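PDB 3WZ2: uncharacterized protein from Pyrococcus furiosus DSM 3638, which probably acts as an archaeal counterpart of the proteasome-assembly chaperones, a PAC2-family protein linked to proteasome assembly or activation. Local coordinates for residues B[135-138]-B[139-143]; B[191-194]-B[195-198]; B[212-215]-B[216-219]; B[224-227]-B[228-232]. One frame throughout, in Å; residues are numbered along the deposited sequence.

How the interactions relate
The four interactions follow one another along the chain, and each is local to a helix or to a helix start. Interaction 1 caps helix 137-145. Interaction 2 is a buried turn of helix 188-202, with its centre about 19 Å from that of interaction 1. Interactions 2 and 3 touch directly: Ala192 CB packs on Leu212 CD2 at 3.7 Å, joining helix 188-202 to helix 209-213. Interaction 3 then starts helix 215-221, and interaction 4 lies on the next helix, 223-235; their nearest atoms are about 6 Å apart. Interactions 1 and 4 lie on opposite sides of the chain's centre, about 33 Å apart between centres.

Interaction 1. Residues B[135-138]-B[139-143]; sequences GSEE and ENKEL
Ser136 OG sits between its own backbone N and carbonyl carbon (chi1 78°), and the Glu139 chain bends back at chi2 (75°) to meet it. Together they form a capping box at the start of helix 137-145, the helix of the beta-alpha-beta unit between strands 130-134 and 149-150. Ser136 is the N-cap. Its hydroxyl donates to Glu139 OE1 at 2.6 Å, approaching from above the carboxylate plane. The same OE1 takes a weak bond from Ser136 N at 3.1 Å. Ser136 OG also accepts a weak capping bond from Glu138 N. One carboxylate oxygen thus grips both the hydroxyl and the backbone of the cap residue. With an alanine in place of Glu139, Ser136 N and OG would probably lose this acceptor, and the hydroxyl could turn more freely.

Glu139 OE2, Glu138 OE1 and Glu142 OE2 all form salt bridges to Lys173, so the charge of this lysine probably offsets the repulsion among the three carboxylates. Glu142 OE1 also bonds to Tyr175 OH. Behind the cap, the helix ladder begins. Lys141 N donates to Glu137 O at 2.9 Å and Glu142 N to Glu138 O at 3.1 Å. The first full rung runs from Asn140 N to Ser136 O at 3.0 Å.

Interaction 2. Residues B[191-194]-B[195-198]; sequences AANV and VEVL
Val195 and Val194 carry most of this contact, with Asn193 next to them; all three lie on helix 188-202. Val195 meets the preceding turn through its backbone and one methyl. Its N donates to Ala191 O at 2.9 Å, a fairly straight bond of 164°. Val195 CG2 lies beside the backbone N, anti to the carbonyl carbon, and this brings it to 3.4 Å from the same Ala191 O. One carbonyl oxygen is therefore met by both an N-H and a methyl of Val195.

Val194 faces forward with its carbonyl. Its O accepts from Leu198 N at 3.0 Å, and Leu198 CB stands 3.6 Å from that oxygen. Val194 CB is directed away from the following residues, though it still touches Val195 N; the side chain packs on Val32 of helix 32-43.

Asn193 joins in through backbone and side chain. Its O takes a weak bond from Val197 N at 3.3 Å, while Val197 CG2 rests against the same oxygen at 3.6 Å. On the outer side, the Asn193 amide and the Glu196 carboxylate are nearly coplanar, 25° apart. Their nearest atoms, Asn193 OD1 and Glu196 OE1, are 4.1 Å apart, too far for a hydrogen bond.

The inner face of this turn packs on helix 32-43 through Ala191, Val194, Val195 and Leu198. Asn193 and Val197 reach Val130 of strand 130-134. Such a regular i to i+4 hydrogen-bond ladder, apolar on the side that packs on another helix, is typical of an amphipathic alpha-helix.

Interaction 3. Residues B[212-215]-B[216-219]; sequences LKEA and EMIE
Glu214 and Ile218 meet at a helix start: Glu214 is the N-cap of helix 215-221. It is also the first residue to leave helical geometry after helix 209-213, so the chain breaks one helix and begins the next here. The end of helix 209-213 and all of helix 215-221 lie in a region predicted to be coiled coil, although no other subunit touches this turn.

Backbone hydrogen bonds come first. Ile218 N donates to Glu214 O at 2.9 Å, in a straight bond of 169°. Glu219 N donates to Ala215 O, also at 2.9 Å. Across the break, a weak bond runs from Ala215 N to Leu212 O.

Van der Waals contacts gather round Glu214 CB and its carbonyl. Ile218 CG1 is placed beside its own backbone N (chi1 -71°), so the branch runs back over the cap residue. Its CD1 comes to 3.4 Å from Glu214 O and packs on Glu214 CB. Shortened to an alanine, Ile218 would probably leave Glu214 CB and its carbonyl without the cover of CG1 and CD1. Ala215 lies against Pro188 and Arg189, which joins the new helix to helix 188-202.

Among the charged groups, Glu219 OE1 forms a salt bridge to Arg185.

Glu214 and Met217 lie side by side, pointing the same way. The Met217 chain bends at its last torsion and turns its methyl back toward the glutamate. Met217 CE is modelled 3.0 Å from Glu214 OE1, a doubtfully short approach, while it stands at 3.7 Å from Glu214 CD.

Interaction 4. Residues B[224-227]-B[228-232]; sequences RMHE and QMEEA
Met229 places its methyl over one face of the His226 ring. CE is 4.1 Å from the ring centroid and 27° off the normal, a CH-pi contact. This is one of several i to i+3 and i to i+4 side-chain contacts along helix 223-235, in the region predicted to be coiled coil. His226 CG is anti to the backbone N (chi1 -172°), which swings the ring forward along the helix. Met229 then bends at its last torsion to bring CE over CD2 and NE2.

Glu230 lies alongside the same ring and points the same way. Its CG comes to 3.6 Å from His226 CE1, and the ring and carboxylate planes are steeply inclined. The carboxylate has its own partner, a salt bridge from OE1 to Arg233.

Arg224 and Gln228 are turned almost perpendicular, guanidinium against amide at 87°. Gln228 NE2 stands 3.2 Å from Arg224 NE. Both are modelled as donors, so this is no hydrogen bond.

The backbone underneath is regular. Gln228 N donates to Arg224 O at 2.7 Å, and Glu230 N to His226 O at 3.0 Å.

Helix 223-235 rests on loops of its own chain. Met225 packs on Pro27 and Leu31 in the loop between strand 21-24 and helix 32-43. His226 covers Pro186, just before helix 188-202, and Met229 covers Phe88, between strand 80-85 and helix 91-107.

Interaction 1. Residues B[135-138]-B[139-143]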
loop_
_atom_site.group_PDB
_atom_site.type_symbol
_atom_site.label_atom_id
_atom_site.label_comp_id
_atom_site.label_asym_id
_atom_site.label_seq_id
_atom_site.Cartn_x
_atom_site.Cartn_y
_atom_site.Cartn_z
ATOM N N GLY B 135 7.279 -32.789 12.814
ATOM C CA GLY B 135 5.915 -32.296 12.706
ATOM C C GLY B 135 4.912 -33.062 13.536
ATOM O O GLY B 135 3.833 -32.567 13.793
ATOM N N SER B 136 5.241 -34.286 13.903
ATOM C CA SER B 136 4.466 -35.036 14.886
ATOM C C SER B 136 5.422 -35.854 15.742
ATOM O O SER B 136 6.639 -35.914 15.469
ATOM C CB SER B 136 3.486 -36.003 14.179
ATOM O OG SER B 136 4.193 -37.172 13.718
ATOM N N GLU B 137 4.847 -36.586 16.685
ATOM C CA GLU B 137 5.624 -37.357 17.636
ATOM C C GLU B 137 6.393 -38.463 16.927
ATOM O O GLU B 137 7.533 -38.712 17.264
ATOM C CB GLU B 137 4.734 -37.945 18.741
ATOM C CG GLU B 137 5.507 -38.580 19.912
ATOM C CD GLU B 137 6.529 -37.631 20.581
ATOM O OE1 GLU B 137 7.622 -38.092 21.007
ATOM O OE2 GLU B 137 6.236 -36.410 20.693
ATOM N N GLU B 138 5.800 -39.074 15.915
ATOM C CA GLU B 138 6.477 -40.056 15.087
ATOM C C GLU B 138 7.808 -39.545 14.492
ATOM O O GLU B 138 8.804 -40.274 14.489
ATOM C CB GLU B 138 5.584 -40.539 13.921
ATOM C CG GLU B 138 6.188 -41.740 13.171
ATOM C CD GLU B 138 5.273 -42.369 12.121
ATOM O OE1 GLU B 138 5.550 -42.218 10.900
ATOM O OE2 GLU B 138 4.275 -43.015 12.519
ATOM N N GLU B 139 7.810 -38.314 13.980
ATOM C CA GLU B 139 9.029 -37.741 13.405
ATOM C C GLU B 139 9.997 -37.397 14.517
ATOM O O GLU B 139 11.195 -37.501 14.338
ATOM C CB GLU B 139 8.705 -36.512 12.548
ATOM C CG GLU B 139 8.100 -36.885 11.200
ATOM C CD GLU B 139 6.647 -37.321 11.305
ATOM O OE1 GLU B 139 5.841 -36.552 11.838
ATOM O OE2 GLU B 139 6.329 -38.434 10.859
ATOM N N ASN B 140 9.488 -36.952 15.657
ATOM C CA ASN B 140 10.373 -36.699 16.773
ATOM C C ASN B 140 11.115 -38.016 17.125
ATOM O O ASN B 140 12.295 -37.992 17.443
ATOM C CB ASN B 140 9.630 -36.197 18.025
ATOM C CG ASN B 140 9.336 -34.730 18.042
ATOM O OD1 ASN B 140 8.726 -34.187 19.003
ATOM N ND2 ASN B 140 9.783 -34.058 17.044
ATOM N N LYS B 141 10.406 -39.132 17.114
ATOM C CA LYS B 141 11.007 -40.423 17.491
ATOM C C LYS B 141 12.048 -40.834 16.485
ATOM O O LYS B 141 13.098 -41.300 16.878
ATOM C CB LYS B 141 9.949 -41.522 17.674
ATOM C CG LYS B 141 9.094 -41.266 18.906
ATOM C CD LYS B 141 7.850 -42.164 19.109
ATOM C CE LYS B 141 8.163 -43.641 19.118
ATOM N NZ LYS B 141 7.064 -44.421 19.758
ATOM N N GLU B 142 11.778 -40.637 15.199
ATOM C CA GLU B 142 12.803 -40.862 14.195
ATOM C C GLU B 142 14.070 -40.059 14.458
ATOM O O GLU B 142 15.172 -40.590 14.340
ATOM C CB GLU B 142 12.312 -40.503 12.823
ATOM C CG GLU B 142 11.323 -41.485 12.278
ATOM C CD GLU B 142 10.742 -41.007 10.958
ATOM O OE1 GLU B 142 11.508 -40.357 10.177
ATOM O OE2 GLU B 142 9.536 -41.291 10.751
ATOM N N LEU B 143 13.917 -38.786 14.785
ATOM C CA LEU B 143 15.068 -37.949 15.032
ATOM C C LEU B 143 15.831 -38.436 16.267
ATOM O O LEU B 143 17.065 -38.436 16.245
ATOM C CB LEU B 143 14.682 -36.472 15.178
ATOM C CG LEU B 143 14.221 -35.795 13.873
ATOM C CD1 LEU B 143 13.436 -34.515 14.199
ATOM C CD2 LEU B 143 15.377 -35.489 12.934
#

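Interaction 2. Residues B[191-194]-B[195-198]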
loop_
_atom_site.group_PDB
_atom_site.type_symbol
_atom_site.label_atom_id
_atom_site.label_comp_id
_atom_site.label_asym_id
_atom_site.label_seq_id
_atom_site.Cartn_x
_atom_site.Cartn_y
_atom_site.Cartn_z
ATOM N N ALA B 191 26.542 -24.937 9.031
ATOM C CA ALA B 191 25.994 -25.598 7.856
ATOM C C ALA B 191 26.539 -27.007 7.708
ATOM O O ALA B 191 25.820 -27.960 7.420
ATOM C CB ALA B 191 26.235 -24.793 6.607
ATOM N N ALA B 192 27.830 -27.145 7.892
ATOM C CA ALA B 192 28.484 -28.443 7.790
ATOM C C ALA B 192 27.946 -29.392 8.827
ATOM O O ALA B 192 27.724 -30.552 8.516
ATOM C CB ALA B 192 29.997 -28.294 7.945
ATOM N N ASN B 193 27.755 -28.920 10.064
ATOM C CA ASN B 193 27.143 -29.759 11.087
ATOM C C ASN B 193 25.758 -30.282 10.645
ATOM O O ASN B 193 25.412 -31.442 10.872
ATOM C CB ASN B 193 26.967 -28.985 12.405
ATOM C CG ASN B 193 28.294 -28.536 13.027
ATOM O OD1 ASN B 193 29.321 -29.111 12.746
ATOM N ND2 ASN B 193 28.237 -27.558 13.942
ATOM N N VAL B 194 24.969 -29.408 10.017
ATOM C CA VAL B 194 23.644 -29.789 9.561
ATOM C C VAL B 194 23.714 -30.789 8.410
ATOM O O VAL B 194 22.985 -31.779 8.390
ATOM C CB VAL B 194 22.822 -28.553 9.160
ATOM C CG1 VAL B 194 21.589 -28.961 8.420
ATOM C CG2 VAL B 194 22.475 -27.766 10.414
ATOM N N VAL B 195 24.623 -30.567 7.472
ATOM C CA VAL B 195 24.795 -31.517 6.394
ATOM C C VAL B 195 25.193 -32.911 6.900
ATOM O O VAL B 195 24.667 -33.906 6.412
ATOM C CB VAL B 195 25.829 -31.046 5.376
ATOM C CG1 VAL B 195 26.147 -32.153 4.374
ATOM C CG2 VAL B 195 25.308 -29.822 4.675
ATOM N N GLU B 196 26.065 -32.973 7.903
ATOM C CA GLU B 196 26.439 -34.271 8.480
ATOM C C GLU B 196 25.227 -35.023 9.007
ATOM O O GLU B 196 25.112 -36.213 8.796
ATOM C CB GLU B 196 27.487 -34.153 9.617
ATOM C CG GLU B 196 28.904 -33.855 9.142
ATOM C CD GLU B 196 29.923 -33.730 10.290
ATOM O OE1 GLU B 196 29.767 -32.870 11.200
ATOM O OE2 GLU B 196 30.886 -34.528 10.295
ATOM N N VAL B 197 24.345 -34.350 9.729
ATOM C CA VAL B 197 23.123 -35.012 10.222
ATOM C C VAL B 197 22.214 -35.432 9.090
ATOM O O VAL B 197 21.676 -36.541 9.099
ATOM C CB VAL B 197 22.359 -34.144 11.203
ATOM C CG1 VAL B 197 21.049 -34.813 11.583
ATOM C CG2 VAL B 197 23.204 -33.880 12.452
ATOM N N LEU B 198 22.041 -34.562 8.100
ATOM C CA LEU B 198 21.217 -34.906 6.954
ATOM C C LEU B 198 21.720 -36.114 6.174
ATOM O O LEU B 198 20.951 -36.961 5.709
ATOM C CB LEU B 198 21.089 -33.710 6.011
ATOM C CG LEU B 198 20.038 -33.918 4.903
ATOM C CD1 LEU B 198 18.646 -33.873 5.474
ATOM C CD2 LEU B 198 20.208 -32.837 3.868
#

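Interaction 3. Residues B[212-215]-B[216-219]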
loop_
_atom_site.group_PDB
_atom_site.type_symbol
_atom_site.label_atom_id
_atom_site.label_comp_id
_atom_site.label_asym_id
_atom_site.label_seq_id
_atom_site.Cartn_x
_atom_site.Cartn_y
_atom_site.Cartn_z
ATOM N N LEU B 212 34.193 -27.162 4.934
ATOM C CA LEU B 212 35.049 -26.659 6.001
ATOM C C LEU B 212 36.303 -26.005 5.392
ATOM O O LEU B 212 36.809 -25.037 5.933
ATOM C CB LEU B 212 35.429 -27.775 6.976
ATOM C CG LEU B 212 34.255 -28.429 7.726
ATOM C CD1 LEU B 212 34.747 -29.603 8.558
ATOM C CD2 LEU B 212 33.533 -27.428 8.618
ATOM N N LYS B 213 36.770 -26.543 4.268
ATOM C CA LYS B 213 37.959 -26.053 3.575
ATOM C C LYS B 213 37.755 -24.627 3.050
ATOM O O LYS B 213 38.658 -23.773 3.121
ATOM C CB LYS B 213 38.340 -27.026 2.424
ATOM C CG LYS B 213 38.959 -26.347 1.201
ATOM C CD LYS B 213 39.829 -27.289 0.363
ATOM C CE LYS B 213 41.223 -26.702 0.157
ATOM N NZ LYS B 213 42.086 -27.556 -0.704
ATOM N N GLU B 214 36.548 -24.347 2.588
ATOM C CA GLU B 214 36.248 -23.031 2.066
ATOM C C GLU B 214 35.466 -22.159 3.031
ATOM O O GLU B 214 34.968 -21.111 2.639
ATOM C CB GLU B 214 35.463 -23.154 0.793
ATOM C CG GLU B 214 36.121 -23.980 -0.280
ATOM C CD GLU B 214 35.194 -24.196 -1.507
ATOM O OE1 GLU B 214 34.232 -23.388 -1.735
ATOM O OE2 GLU B 214 35.379 -25.217 -2.232
ATOM N N ALA B 215 35.443 -22.511 4.306
ATOM C CA ALA B 215 34.670 -21.765 5.294
ATOM C C ALA B 215 34.981 -20.266 5.300
ATOM O O ALA B 215 34.046 -19.429 5.286
ATOM C CB ALA B 215 34.872 -22.333 6.700
ATOM N N GLU B 216 36.272 -19.925 5.389
ATOM C CA GLU B 216 36.692 -18.511 5.481
ATOM C C GLU B 216 36.215 -17.748 4.260
ATOM O O GLU B 216 35.648 -16.665 4.380
ATOM C CB GLU B 216 38.222 -18.364 5.666
ATOM C CG GLU B 216 38.866 -17.152 4.968
ATOM C CD GLU B 216 40.396 -17.096 5.101
ATOM O OE1 GLU B 216 41.005 -18.018 5.697
ATOM O OE2 GLU B 216 40.983 -16.124 4.589
ATOM N N MET B 217 36.436 -18.329 3.088
ATOM C CA MET B 217 36.047 -17.706 1.842
ATOM C C MET B 217 34.524 -17.519 1.757
ATOM O O MET B 217 34.043 -16.444 1.366
ATOM C CB MET B 217 36.552 -18.566 0.678
ATOM C CG MET B 217 35.963 -18.240 -0.677
ATOM S SD MET B 217 36.564 -19.438 -1.921
ATOM C CE MET B 217 35.220 -20.585 -2.314
ATOM N N ILE B 218 33.764 -18.555 2.121
ATOM C CA ILE B 218 32.309 -18.481 2.090
ATOM C C ILE B 218 31.802 -17.408 3.045
ATOM O O ILE B 218 30.907 -16.631 2.705
ATOM C CB ILE B 218 31.678 -19.838 2.440
ATOM C CG1 ILE B 218 31.907 -20.841 1.298
ATOM C CG2 ILE B 218 30.186 -19.693 2.691
ATOM C CD1 ILE B 218 31.893 -22.280 1.767
ATOM N N GLU B 219 32.392 -17.335 4.229
ATOM C CA GLU B 219 32.004 -16.309 5.191
ATOM C C GLU B 219 32.196 -14.911 4.628
ATOM O O GLU B 219 31.364 -14.018 4.850
ATOM C CB GLU B 219 32.779 -16.451 6.487
ATOM C CG GLU B 219 32.272 -15.524 7.576
ATOM C CD GLU B 219 32.776 -15.972 8.989
ATOM O OE1 GLU B 219 32.703 -15.205 9.987
ATOM O OE2 GLU B 219 33.270 -17.123 9.120
#

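Interaction 4. Residues B[224-227]-B[228-232]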
loop_
_atom_site.group_PDB
_atom_site.type_symbol
_atom_site.label_atom_id
_atom_site.label_comp_id
_atom_site.label_asym_id
_atom_site.label_seq_id
_atom_site.Cartn_x
_atom_site.Cartn_y
_atom_site.Cartn_z
ATOM N N ARG B 224 27.936 -9.711 2.703
ATOM C CA ARG B 224 26.992 -8.688 2.238
ATOM C C ARG B 224 25.550 -9.224 2.258
ATOM O O ARG B 224 24.677 -8.600 2.848
ATOM C CB ARG B 224 27.387 -8.067 0.872
ATOM C CG ARG B 224 26.580 -8.534 -0.327
ATOM C CD ARG B 224 26.746 -7.697 -1.583
ATOM N NE ARG B 224 25.422 -7.605 -2.236
ATOM C CZ ARG B 224 25.140 -6.852 -3.294
ATOM N NH1 ARG B 224 26.092 -6.129 -3.876
ATOM N NH2 ARG B 224 23.904 -6.834 -3.775
ATOM N N MET B 225 25.321 -10.378 1.634
ATOM C CA MET B 225 24.033 -11.086 1.701
ATOM C C MET B 225 23.496 -11.201 3.120
ATOM O O MET B 225 22.317 -10.970 3.363
ATOM C CB MET B 225 24.146 -12.478 1.103
ATOM C CG MET B 225 22.798 -13.074 0.774
ATOM S SD MET B 225 22.883 -14.837 0.471
ATOM C CE MET B 225 21.150 -15.241 0.341
ATOM N N HIS B 226 24.356 -11.531 4.068
ATOM C CA HIS B 226 23.906 -11.631 5.436
ATOM C C HIS B 226 23.426 -10.266 5.931
ATOM O O HIS B 226 22.435 -10.172 6.665
ATOM C CB HIS B 226 25.017 -12.172 6.339
ATOM C CG HIS B 226 24.561 -12.473 7.725
ATOM N ND1 HIS B 226 24.484 -11.512 8.701
ATOM C CD2 HIS B 226 24.121 -13.621 8.293
ATOM C CE1 HIS B 226 24.015 -12.050 9.816
ATOM N NE2 HIS B 226 23.783 -13.331 9.592
ATOM N N GLU B 227 24.190 -9.234 5.584
ATOM C CA GLU B 227 23.890 -7.846 5.933
ATOM C C GLU B 227 22.559 -7.398 5.340
ATOM O O GLU B 227 21.689 -6.920 6.055
ATOM C CB GLU B 227 25.017 -6.949 5.393
ATOM C CG GLU B 227 25.553 -5.895 6.310
ATOM C CD GLU B 227 25.655 -6.352 7.751
ATOM O OE1 GLU B 227 26.313 -7.388 7.979
ATOM O OE2 GLU B 227 25.080 -5.691 8.644
ATOM N N GLN B 228 22.426 -7.580 4.031
ATOM C CA GLN B 228 21.154 -7.428 3.319
ATOM C C GLN B 228 20.004 -8.066 4.098
ATOM O O GLN B 228 18.977 -7.440 4.332
ATOM C CB GLN B 228 21.223 -8.115 1.943
ATOM C CG GLN B 228 21.429 -7.279 0.683
ATOM C CD GLN B 228 22.453 -6.160 0.780
ATOM O OE1 GLN B 228 22.254 -5.217 1.541
ATOM N NE2 GLN B 228 23.535 -6.234 -0.020
ATOM N N MET B 229 20.176 -9.342 4.446
ATOM C CA MET B 229 19.104 -10.132 5.030
ATOM C C MET B 229 18.683 -9.548 6.360
ATOM O O MET B 229 17.477 -9.445 6.630
ATOM C CB MET B 229 19.526 -11.600 5.203
ATOM C CG MET B 229 18.540 -12.431 6.014
ATOM S SD MET B 229 19.129 -14.048 6.532
ATOM C CE MET B 229 20.359 -13.625 7.766
ATOM N N GLU B 230 19.653 -9.173 7.193
ATOM C CA GLU B 230 19.351 -8.609 8.525
ATOM C C GLU B 230 18.620 -7.276 8.418
ATOM O O GLU B 230 17.694 -7.006 9.186
ATOM C CB GLU B 230 20.627 -8.430 9.363
ATOM C CG GLU B 230 21.306 -9.739 9.750
ATOM C CD GLU B 230 20.716 -10.396 10.985
ATOM O OE1 GLU B 230 19.519 -10.779 10.987
ATOM O OE2 GLU B 230 21.478 -10.528 11.966
ATOM N N GLU B 231 19.023 -6.456 7.454
ATOM C CA GLU B 231 18.315 -5.204 7.186
ATOM C C GLU B 231 16.846 -5.454 6.833
ATOM O O GLU B 231 15.944 -4.886 7.466
ATOM C CB GLU B 231 19.033 -4.348 6.132
ATOM C CG GLU B 231 19.996 -3.385 6.794
ATOM C CD GLU B 231 20.457 -2.259 5.897
ATOM O OE1 GLU B 231 19.762 -1.220 5.845
ATOM O OE2 GLU B 231 21.514 -2.415 5.249
ATOM N N ALA B 232 16.616 -6.354 5.883
ATOM C CA ALA B 232 15.265 -6.723 5.495
ATOM C C ALA B 232 14.439 -7.307 6.662
ATOM O O ALA B 232 13.250 -7.057 6.744
ATOM C CB ALA B 232 15.291 -7.691 4.322
#